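Local structure of Cyclo(L-leucyl-L-leucyl) synthase (Staphylococcus haemolyticus, 6EZ3) at residues Y38-I42 with I222-K226; K20-G26 with F50-L56; F112-Y118 with N183-N187. The protein catalyses the ATP-independent formation of cyclodipeptides, including cyclo(L-leucyl-L-leucyl), from two aminoacyl-tRNA substrates such as leucyl-tRNA. The contacts are given in a common frame with arbitrary orientation. Numbering follows the deposited sequence.

Interaction 1: Y38-I42 with I222-K226; sequences YIRKI and ILTEK
One turn of helix 36-49 crosses the C-terminal end of strand 218-225. Segment 38-42 is regular alpha-helix, with I42 N hydrogen-bonded to Y38 O at 3.0 Å. Segment 222-226 is extended up to E225. The short helix and strand axes approach to 11.3 Å, and their N-to-C directions make an angle of 117°. The CA atoms of I42 and L223 lie 8.8 Å apart, and those of K41 and E225 9.3 Å, so side chains bridge the gap. Together the segments bury 213 Å².

L223 points its CA-CB bond toward the helix. With chi1 m and chi2 t, its CD1 comes to 4.1 Å from CG2 of I42, whose chi1 is p. The hydroxyl of Y38 also reaches this residue: OH is 4.3 Å from L223 CB. F4 of the neighbouring strand 4-8 packs against both I42 and L223. T224 then turns away from the helix and hydrogen-bonds K5 O through OG1. E225 points back toward the helix. Its chi1 m and chi2 t carry the carboxylate to K41, and NZ of K41 forms a salt bridge with OE2 of E225 at 3.2 Å. OE1 of E225 forms a salt bridge with K33, its stronger partner. Y38, with chi1 t, lays its ring beside this carboxylate: CD1 is 3.3 Å from OE1 of E225.

The apolar pair is thus followed by an ion pair at the strand end. This is a helix packed on one face of the central sheet of a Rossmann-like domain, as expected for a cyclodipeptide synthase of the HUP clan.

Interaction 2: K20-G26 with F50-L56; sequences KKHVILG and FDDFSIL
This is a parallel pairing of two neighbouring strands, 22-26 and 52-57, inside the mixed central sheet. The short axes lie 4.5 Å apart at 23°. The register is V23-F53, I24-S54, L25-I55 and G26-L56, with CA-CA distances of 4.7 to 4.9 Å; the pairing loosens at H22 and D52.

V23 N donates to D52 O (3.2 Å) and S54 N to V23 O (2.9 Å). L25 N donates to S54 O (2.8 Å) and L56 N to L25 O (2.9 Å). Before the strands, D51 N donates to K20 O at 2.9 Å, where K20 has positive phi. Helix 36-49 connects the two strands, giving the beta-alpha-beta crossover of a Rossmann-like fold. G26 and the L56 side chain lie about 5 Å from the side chains of Y195 and E175, respectively, site residues by similarity.

V23, L25, F53 and I55 line the face under that helix. V23 CG1 is 3.7 Å from F53 CB. The F50 ring is sandwiched in CH-pi contacts: V23 CB lies 3.7 Å and K20 CD 4.1 Å from its centroid, over opposite faces.

H22, I24, S54 and L56 occupy the other face. I24 CG2 is 3.7 Å from L56 CB. H22, with chi1 t, hydrogen-bonds NE2 to S54 OG at 3.2 Å, while its ND1 hydrogen-bonds T191 OG1. D52 forms a salt bridge with R105.

Interaction 3: F112-Y118 with N183-N187; sequences FKNNIYY and NPIIN
Apolar contacts hold the start of helix 116-131 against the short, weakly bonded helix 183-186. They bury 319 Å². The closest CA pair is Y117-I185, at 5.8 Å. I185 is the hub, with chi1 m and chi2 t. Its CG1 lies 4.1 Å from Y117 CB, and its CG2 lies 4.2 Å from Y118 CB. I186 CG2 is 4.2 Å from F112 CZ. I186 also rests on H22 and I24 of strand 22-26, and helix 177-181 packs on both isoleucines.

Two CH-pi contacts lie over ring faces. I185 CG2 is 3.7 Å from the F112 ring centroid, with F112 at chi1 m. P184 CB is 4.0 Å from the Y117 ring centroid; Y117 is also chi1 m.

None of the hydrogen bonds joins the two segments. A type I turn runs from F112 to N115, with N115 N hydrogen-bonded to F112 O at 2.9 Å. N115 (chi1 t) is the N-cap: its OD1 accepts from Y118 N at 3.1 Å and weakly from Y117 N at 3.0 Å. Y118 OH hydrogen-bonds to A174 O, of a substrate-binding residue by similarity.

The fit across the segments therefore rests on apolar burial, while polar bonds set the turn and helix start.

Interactions 1 and 2 share the central sheet and touch on the face covered by helix 36-49, where I42 O is 3.5 Å from L25 CD1. Their centres are 13 Å apart. Interaction 3 meets the other face of interaction 2: I186 CD1 is 3.7 Å from H22 CE1 and 3.8 Å from I24 CD1. Interactions 1 and 3 do not touch, and about 15 Å separates their nearest atoms. Each lies near site residues assigned by similarity, interaction 1 less closely. The side chain of Y38 is about 9 Å from that of S28, the nucleophile by similarity. Those of L56 and Y118 lie about 5 and 7 Å from that of E175, which could be critical in catalysis.

Interaction 1: Y38-I42 with I222-K226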
loop_
_atom_site.group_PDB
_atom_site.type_symbol
_atom_site.label_atom_id
_atom_site.label_comp_id
_atom_site.label_asym_id
_atom_site.label_seq_id
_atom_site.Cartn_x
_atom_site.Cartn_y
_atom_site.Cartn_z
ATOM N N TYR A 38 -7.374 2.077 15.410
ATOM C CA TYR A 38 -6.402 1.199 14.759
ATOM C C TYR A 38 -5.154 1.944 14.258
ATOM O O TYR A 38 -4.023 1.567 14.582
ATOM C CB TYR A 38 -7.075 0.446 13.599
ATOM C CG TYR A 38 -6.211 -0.654 13.045
ATOM C CD1 TYR A 38 -5.974 -1.810 13.775
ATOM C CD2 TYR A 38 -5.579 -0.517 11.818
ATOM C CE1 TYR A 38 -5.120 -2.804 13.301
ATOM C CE2 TYR A 38 -4.728 -1.509 11.330
ATOM C CZ TYR A 38 -4.512 -2.657 12.072
ATOM O OH TYR A 38 -3.723 -3.659 11.597
ATOM N N ILE A 39 -5.376 2.986 13.444
ATOM C CA ILE A 39 -4.308 3.794 12.872
ATOM C C ILE A 39 -3.281 4.192 13.936
ATOM O O ILE A 39 -2.073 4.098 13.682
ATOM C CB ILE A 39 -4.882 4.981 12.100
ATOM C CG1 ILE A 39 -5.731 4.464 10.934
ATOM C CG2 ILE A 39 -3.755 5.910 11.618
ATOM C CD1 ILE A 39 -6.667 5.401 10.442
ATOM N N ARG A 40 -3.772 4.562 15.142
ATOM C CA ARG A 40 -2.960 4.934 16.289
ATOM C C ARG A 40 -2.144 3.744 16.785
ATOM O O ARG A 40 -0.925 3.856 16.943
ATOM C CB ARG A 40 -3.850 5.530 17.373
ATOM C CG ARG A 40 -4.537 6.781 16.837
ATOM C CD ARG A 40 -5.099 7.737 17.866
ATOM N NE ARG A 40 -5.845 8.800 17.194
ATOM C CZ ARG A 40 -5.405 10.038 17.002
ATOM N NH1 ARG A 40 -6.171 10.931 16.381
ATOM N NH2 ARG A 40 -4.209 10.405 17.456
ATOM N N LYS A 41 -2.824 2.594 16.969
ATOM C CA LYS A 41 -2.252 1.323 17.397
ATOM C C LYS A 41 -1.034 0.988 16.552
ATOM O O LYS A 41 0.036 0.763 17.109
ATOM C CB LYS A 41 -3.293 0.174 17.242
ATOM C CG LYS A 41 -3.869 -0.351 18.552
ATOM C CD LYS A 41 -4.221 -1.838 18.482
ATOM C CE LYS A 41 -5.046 -2.287 19.662
ATOM N NZ LYS A 41 -6.457 -1.814 19.586
ATOM N N ILE A 42 -1.191 0.957 15.213
ATOM C CA ILE A 42 -0.122 0.590 14.277
ATOM C C ILE A 42 1.042 1.574 14.329
ATOM O O ILE A 42 2.172 1.152 14.162
ATOM C CB ILE A 42 -0.621 0.337 12.814
ATOM C CG1 ILE A 42 -1.438 1.512 12.262
ATOM C CG2 ILE A 42 -1.393 -0.999 12.723
ATOM C CD1 ILE A 42 -1.840 1.416 10.866
ATOM N N ILE A 222 2.240 -9.326 7.662
ATOM C CA ILE A 222 0.807 -9.296 7.997
ATOM C C ILE A 222 0.610 -9.111 9.500
ATOM O O ILE A 222 1.031 -9.972 10.294
ATOM C CB ILE A 222 0.019 -10.513 7.440
ATOM C CG1 ILE A 222 0.216 -10.644 5.925
ATOM C CG2 ILE A 222 -1.457 -10.380 7.763
ATOM C CD1 ILE A 222 0.868 -11.837 5.540
ATOM N N LEU A 223 -0.046 -7.992 9.877
ATOM C CA LEU A 223 -0.316 -7.628 11.276
ATOM C C LEU A 223 -1.716 -8.021 11.747
ATOM O O LEU A 223 -2.712 -7.431 11.292
ATOM C CB LEU A 223 -0.158 -6.105 11.498
ATOM C CG LEU A 223 1.158 -5.460 11.237
ATOM C CD1 LEU A 223 1.064 -3.999 11.516
ATOM C CD2 LEU A 223 2.249 -6.114 12.036
ATOM N N THR A 224 -1.790 -8.921 12.736
ATOM C CA THR A 224 -3.085 -9.285 13.323
ATOM C C THR A 224 -3.111 -8.912 14.829
ATOM O O THR A 224 -2.155 -9.190 15.554
ATOM C CB THR A 224 -3.445 -10.707 12.974
ATOM O OG1 THR A 224 -2.243 -11.486 12.947
ATOM C CG2 THR A 224 -4.102 -10.778 11.599
ATOM N N GLU A 225 -4.164 -8.181 15.253
ATOM C CA GLU A 225 -4.313 -7.682 16.620
ATOM C C GLU A 225 -4.348 -8.816 17.630
ATOM O O GLU A 225 -5.001 -9.840 17.393
ATOM C CB GLU A 225 -5.559 -6.783 16.763
ATOM C CG GLU A 225 -5.500 -5.471 15.985
ATOM C CD GLU A 225 -6.674 -4.516 16.159
ATOM O OE1 GLU A 225 -7.454 -4.343 15.190
ATOM O OE2 GLU A 225 -6.789 -3.910 17.252
ATOM N N LYS A 226 -3.571 -8.662 18.712
ATOM C CA LYS A 226 -3.507 -9.634 19.796
ATOM C C LYS A 226 -4.496 -9.239 20.907
ATOM O O LYS A 226 -5.607 -8.764 20.630
ATOM C CB LYS A 226 -2.086 -9.730 20.353
ATOM C CG LYS A 226 -1.160 -10.540 19.483
ATOM C CD LYS A 226 -0.144 -11.276 20.327
ATOM C CE LYS A 226 0.692 -12.221 19.500
ATOM N NZ LYS A 226 1.419 -13.208 20.345
#

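Interaction 2: K20-G26 with F50-L56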
loop_
_atom_site.group_PDB
_atom_site.type_symbol
_atom_site.label_atom_id
_atom_site.label_comp_id
_atom_site.label_asym_id
_atom_site.label_seq_id
_atom_site.Cartn_x
_atom_site.Cartn_y
_atom_site.Cartn_z
ATOM N N LYS A 20 14.920 -4.750 12.301
ATOM C CA LYS A 20 14.059 -3.604 12.699
ATOM C C LYS A 20 14.535 -2.212 12.171
ATOM O O LYS A 20 14.358 -1.187 12.851
ATOM C CB LYS A 20 13.788 -3.575 14.195
ATOM C CG LYS A 20 13.136 -4.864 14.653
ATOM C CD LYS A 20 11.697 -4.738 15.063
ATOM C CE LYS A 20 10.908 -5.991 14.796
ATOM N NZ LYS A 20 11.612 -7.236 15.216
ATOM N N LYS A 21 15.058 -2.172 10.920
ATOM C CA LYS A 21 15.541 -0.902 10.371
ATOM C C LYS A 21 14.429 0.085 10.022
ATOM O O LYS A 21 14.487 1.219 10.485
ATOM C CB LYS A 21 16.473 -1.110 9.180
ATOM C CG LYS A 21 17.871 -1.600 9.562
ATOM C CD LYS A 21 18.845 -1.459 8.393
ATOM C CE LYS A 21 19.788 -2.634 8.235
ATOM N NZ LYS A 21 20.249 -2.792 6.822
ATOM N N HIS A 22 13.415 -0.327 9.234
ATOM C CA HIS A 22 12.312 0.534 8.820
ATOM C C HIS A 22 11.058 -0.264 8.412
ATOM O O HIS A 22 11.175 -1.349 7.824
ATOM C CB HIS A 22 12.784 1.412 7.665
ATOM C CG HIS A 22 11.793 2.437 7.180
ATOM N ND1 HIS A 22 10.913 2.173 6.130
ATOM C CD2 HIS A 22 11.610 3.712 7.575
ATOM C CE1 HIS A 22 10.218 3.282 5.955
ATOM N NE2 HIS A 22 10.604 4.237 6.788
ATOM N N VAL A 23 9.864 0.303 8.680
ATOM C CA VAL A 23 8.568 -0.262 8.301
ATOM C C VAL A 23 7.715 0.816 7.593
ATOM O O VAL A 23 7.835 2.011 7.903
ATOM C CB VAL A 23 7.815 -0.934 9.499
ATOM C CG1 VAL A 23 7.394 0.060 10.601
ATOM C CG2 VAL A 23 6.620 -1.736 9.009
ATOM N N ILE A 24 6.883 0.386 6.630
ATOM C CA ILE A 24 5.931 1.219 5.925
ATOM C C ILE A 24 4.610 0.742 6.431
ATOM O O ILE A 24 4.287 -0.441 6.299
ATOM C CB ILE A 24 6.013 1.134 4.365
ATOM C CG1 ILE A 24 7.394 1.625 3.829
ATOM C CG2 ILE A 24 4.862 1.947 3.706
ATOM C CD1 ILE A 24 7.669 1.286 2.428
ATOM N N LEU A 25 3.853 1.634 7.064
ATOM C CA LEU A 25 2.513 1.271 7.514
ATOM C C LEU A 25 1.567 1.683 6.387
ATOM O O LEU A 25 1.492 2.856 6.029
ATOM C CB LEU A 25 2.105 1.936 8.841
ATOM C CG LEU A 25 3.076 1.870 10.005
ATOM C CD1 LEU A 25 2.598 2.740 11.118
ATOM C CD2 LEU A 25 3.228 0.480 10.529
ATOM N N GLY A 26 0.935 0.699 5.775
ATOM C CA GLY A 26 -0.034 0.936 4.729
ATOM C C GLY A 26 -1.395 1.147 5.362
ATOM O O GLY A 26 -1.944 0.224 5.992
ATOM N N PHE A 50 10.564 -0.289 15.717
ATOM C CA PHE A 50 11.490 0.024 14.631
ATOM C C PHE A 50 12.335 1.277 14.819
ATOM O O PHE A 50 11.964 2.197 15.580
ATOM C CB PHE A 50 10.729 0.101 13.292
ATOM C CG PHE A 50 10.153 -1.217 12.824
ATOM C CD1 PHE A 50 8.978 -1.719 13.379
ATOM C CD2 PHE A 50 10.775 -1.949 11.813
ATOM C CE1 PHE A 50 8.445 -2.934 12.941
ATOM C CE2 PHE A 50 10.235 -3.161 11.373
ATOM C CZ PHE A 50 9.069 -3.636 11.930
ATOM N N ASP A 51 13.467 1.317 14.067
ATOM C CA ASP A 51 14.383 2.445 14.074
ATOM C C ASP A 51 13.680 3.630 13.436
ATOM O O ASP A 51 13.759 4.744 13.955
ATOM C CB ASP A 51 15.713 2.120 13.339
ATOM C CG ASP A 51 16.602 1.038 13.956
ATOM O OD1 ASP A 51 16.344 0.634 15.114
ATOM O OD2 ASP A 51 17.563 0.611 13.284
ATOM N N ASP A 52 12.904 3.360 12.376
ATOM C CA ASP A 52 12.163 4.376 11.633
ATOM C C ASP A 52 10.936 3.767 10.939
ATOM O O ASP A 52 10.923 2.567 10.652
ATOM C CB ASP A 52 13.101 4.941 10.566
ATOM C CG ASP A 52 12.879 6.382 10.209
ATOM O OD1 ASP A 52 13.677 6.922 9.405
ATOM O OD2 ASP A 52 11.918 6.981 10.736
ATOM N N PHE A 53 9.927 4.589 10.621
ATOM C CA PHE A 53 8.742 4.167 9.871
ATOM C C PHE A 53 8.265 5.291 8.984
ATOM O O PHE A 53 8.614 6.454 9.187
ATOM C CB PHE A 53 7.601 3.711 10.791
ATOM C CG PHE A 53 7.023 4.801 11.669
ATOM C CD1 PHE A 53 5.878 5.487 11.287
ATOM C CD2 PHE A 53 7.632 5.144 12.873
ATOM C CE1 PHE A 53 5.377 6.524 12.065
ATOM C CE2 PHE A 53 7.124 6.177 13.656
ATOM C CZ PHE A 53 5.983 6.842 13.256
ATOM N N SER A 54 7.447 4.929 8.013
ATOM C CA SER A 54 6.799 5.783 7.028
ATOM C C SER A 54 5.376 5.310 7.013
ATOM O O SER A 54 5.097 4.162 7.381
ATOM C CB SER A 54 7.356 5.484 5.639
ATOM O OG SER A 54 8.541 6.200 5.348
ATOM N N ILE A 55 4.489 6.141 6.508
ATOM C CA ILE A 55 3.096 5.782 6.299
ATOM C C ILE A 55 2.782 5.969 4.808
ATOM O O ILE A 55 3.207 6.941 4.191
ATOM C CB ILE A 55 2.176 6.590 7.243
ATOM C CG1 ILE A 55 2.342 6.117 8.711
ATOM C CG2 ILE A 55 0.715 6.516 6.820
ATOM C CD1 ILE A 55 2.789 7.128 9.596
ATOM N N LEU A 56 2.113 5.004 4.216
ATOM C CA LEU A 56 1.714 5.106 2.829
ATOM C C LEU A 56 0.208 5.116 2.811
ATOM O O LEU A 56 -0.442 4.204 3.338
ATOM C CB LEU A 56 2.304 4.000 1.934
ATOM C CG LEU A 56 2.202 4.301 0.420
ATOM C CD1 LEU A 56 3.225 5.348 -0.022
ATOM C CD2 LEU A 56 2.309 3.038 -0.430
#

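Interaction 3: F112-Y118 with N183-N187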
loop_
_atom_site.group_PDB
_atom_site.type_symbol
_atom_site.label_atom_id
_atom_site.label_comp_id
_atom_site.label_asym_id
_atom_site.label_seq_id
_atom_site.Cartn_x
_atom_site.Cartn_y
_atom_site.Cartn_z
ATOM N N PHE A 112 5.114 10.237 -5.993
ATOM C CA PHE A 112 6.380 10.025 -6.687
ATOM C C PHE A 112 6.246 9.880 -8.214
ATOM O O PHE A 112 7.160 9.386 -8.875
ATOM C CB PHE A 112 7.122 8.848 -6.035
ATOM C CG PHE A 112 7.469 9.152 -4.588
ATOM C CD1 PHE A 112 6.571 8.856 -3.560
ATOM C CD2 PHE A 112 8.682 9.754 -4.252
ATOM C CE1 PHE A 112 6.883 9.144 -2.232
ATOM C CE2 PHE A 112 8.991 10.047 -2.926
ATOM C CZ PHE A 112 8.095 9.733 -1.923
ATOM N N LYS A 113 5.150 10.426 -8.771
ATOM C CA LYS A 113 4.853 10.486 -10.194
ATOM C C LYS A 113 6.072 10.977 -11.010
ATOM O O LYS A 113 6.367 10.412 -12.051
ATOM C CB LYS A 113 3.638 11.400 -10.436
ATOM C CG LYS A 113 2.327 10.638 -10.428
ATOM C CD LYS A 113 1.062 11.528 -10.578
ATOM C CE LYS A 113 -0.193 10.667 -10.436
ATOM N NZ LYS A 113 -1.412 11.299 -11.007
ATOM N N ASN A 114 6.809 11.979 -10.521
ATOM C CA ASN A 114 7.962 12.506 -11.258
ATOM C C ASN A 114 9.332 12.012 -10.733
ATOM O O ASN A 114 10.373 12.604 -11.060
ATOM C CB ASN A 114 7.887 14.026 -11.307
ATOM C CG ASN A 114 6.547 14.538 -11.753
ATOM O OD1 ASN A 114 5.917 13.966 -12.652
ATOM N ND2 ASN A 114 6.088 15.621 -11.117
ATOM N N ASN A 115 9.325 10.914 -9.936
ATOM C CA ASN A 115 10.532 10.302 -9.375
ATOM C C ASN A 115 11.080 9.268 -10.368
ATOM O O ASN A 115 10.368 8.341 -10.750
ATOM C CB ASN A 115 10.240 9.685 -8.007
ATOM C CG ASN A 115 11.456 9.087 -7.347
ATOM O OD1 ASN A 115 11.776 7.921 -7.558
ATOM N ND2 ASN A 115 12.172 9.868 -6.544
ATOM N N ILE A 116 12.342 9.421 -10.778
ATOM C CA ILE A 116 12.972 8.535 -11.757
ATOM C C ILE A 116 12.843 7.061 -11.365
ATOM O O ILE A 116 12.532 6.248 -12.239
ATOM C CB ILE A 116 14.440 8.947 -12.095
ATOM C CG1 ILE A 116 15.372 8.862 -10.872
ATOM C CG2 ILE A 116 14.482 10.350 -12.685
ATOM C CD1 ILE A 116 16.865 8.771 -11.213
ATOM N N TYR A 117 13.021 6.727 -10.054
ATOM C CA TYR A 117 12.935 5.352 -9.550
ATOM C C TYR A 117 11.522 4.795 -9.582
ATOM O O TYR A 117 11.336 3.620 -9.903
ATOM C CB TYR A 117 13.570 5.213 -8.165
ATOM C CG TYR A 117 15.056 5.480 -8.181
ATOM C CD1 TYR A 117 15.951 4.518 -8.626
ATOM C CD2 TYR A 117 15.564 6.717 -7.804
ATOM C CE1 TYR A 117 17.322 4.762 -8.655
ATOM C CE2 TYR A 117 16.930 6.979 -7.840
ATOM C CZ TYR A 117 17.810 5.995 -8.254
ATOM O OH TYR A 117 19.164 6.261 -8.262
ATOM N N TYR A 118 10.522 5.631 -9.278
ATOM C CA TYR A 118 9.125 5.202 -9.337
ATOM C C TYR A 118 8.708 5.050 -10.813
ATOM O O TYR A 118 8.080 4.053 -11.161
ATOM C CB TYR A 118 8.217 6.166 -8.566
ATOM C CG TYR A 118 6.742 5.844 -8.684
ATOM C CD1 TYR A 118 6.118 4.985 -7.779
ATOM C CD2 TYR A 118 5.964 6.398 -9.703
ATOM C CE1 TYR A 118 4.758 4.683 -7.889
ATOM C CE2 TYR A 118 4.607 6.104 -9.816
ATOM C CZ TYR A 118 4.011 5.246 -8.911
ATOM O OH TYR A 118 2.677 4.993 -9.037
ATOM N N ASN A 183 12.482 1.162 -1.364
ATOM C CA ASN A 183 13.800 1.678 -0.950
ATOM C C ASN A 183 14.371 2.850 -1.773
ATOM O O ASN A 183 14.694 3.856 -1.148
ATOM C CB ASN A 183 14.819 0.559 -0.877
ATOM C CG ASN A 183 14.387 -0.538 0.020
ATOM O OD1 ASN A 183 14.419 -0.389 1.232
ATOM N ND2 ASN A 183 13.904 -1.630 -0.562
ATOM N N PRO A 184 14.533 2.798 -3.113
ATOM C CA PRO A 184 15.105 3.962 -3.804
ATOM C C PRO A 184 14.138 5.152 -3.987
ATOM O O PRO A 184 14.583 6.259 -4.309
ATOM C CB PRO A 184 15.547 3.376 -5.134
ATOM C CG PRO A 184 14.596 2.261 -5.385
ATOM C CD PRO A 184 14.205 1.715 -4.063
ATOM N N ILE A 185 12.823 4.918 -3.798
ATOM C CA ILE A 185 11.777 5.921 -3.936
ATOM C C ILE A 185 11.718 6.762 -2.646
ATOM O O ILE A 185 11.987 7.959 -2.683
ATOM C CB ILE A 185 10.405 5.286 -4.321
ATOM C CG1 ILE A 185 10.506 4.348 -5.548
ATOM C CG2 ILE A 185 9.386 6.362 -4.573
ATOM C CD1 ILE A 185 9.406 3.357 -5.693
ATOM N N ILE A 186 11.405 6.140 -1.518
ATOM C CA ILE A 186 11.307 6.786 -0.197
ATOM C C ILE A 186 12.665 6.946 0.487
ATOM O O ILE A 186 12.732 7.463 1.612
ATOM C CB ILE A 186 10.295 6.057 0.734
ATOM C CG1 ILE A 186 10.777 4.614 1.101
ATOM C CG2 ILE A 186 8.874 6.099 0.112
ATOM C CD1 ILE A 186 10.250 4.124 2.335
ATOM N N ASN A 187 13.733 6.469 -0.175
ATOM C CA ASN A 187 15.120 6.555 0.265
ATOM C C ASN A 187 15.414 5.815 1.591
ATOM O O ASN A 187 15.817 6.439 2.583
ATOM C CB ASN A 187 15.613 8.011 0.307
ATOM C CG ASN A 187 17.071 8.076 0.017
ATOM O OD1 ASN A 187 17.876 8.258 0.928
ATOM N ND2 ASN A 187 17.443 7.776 -1.240
#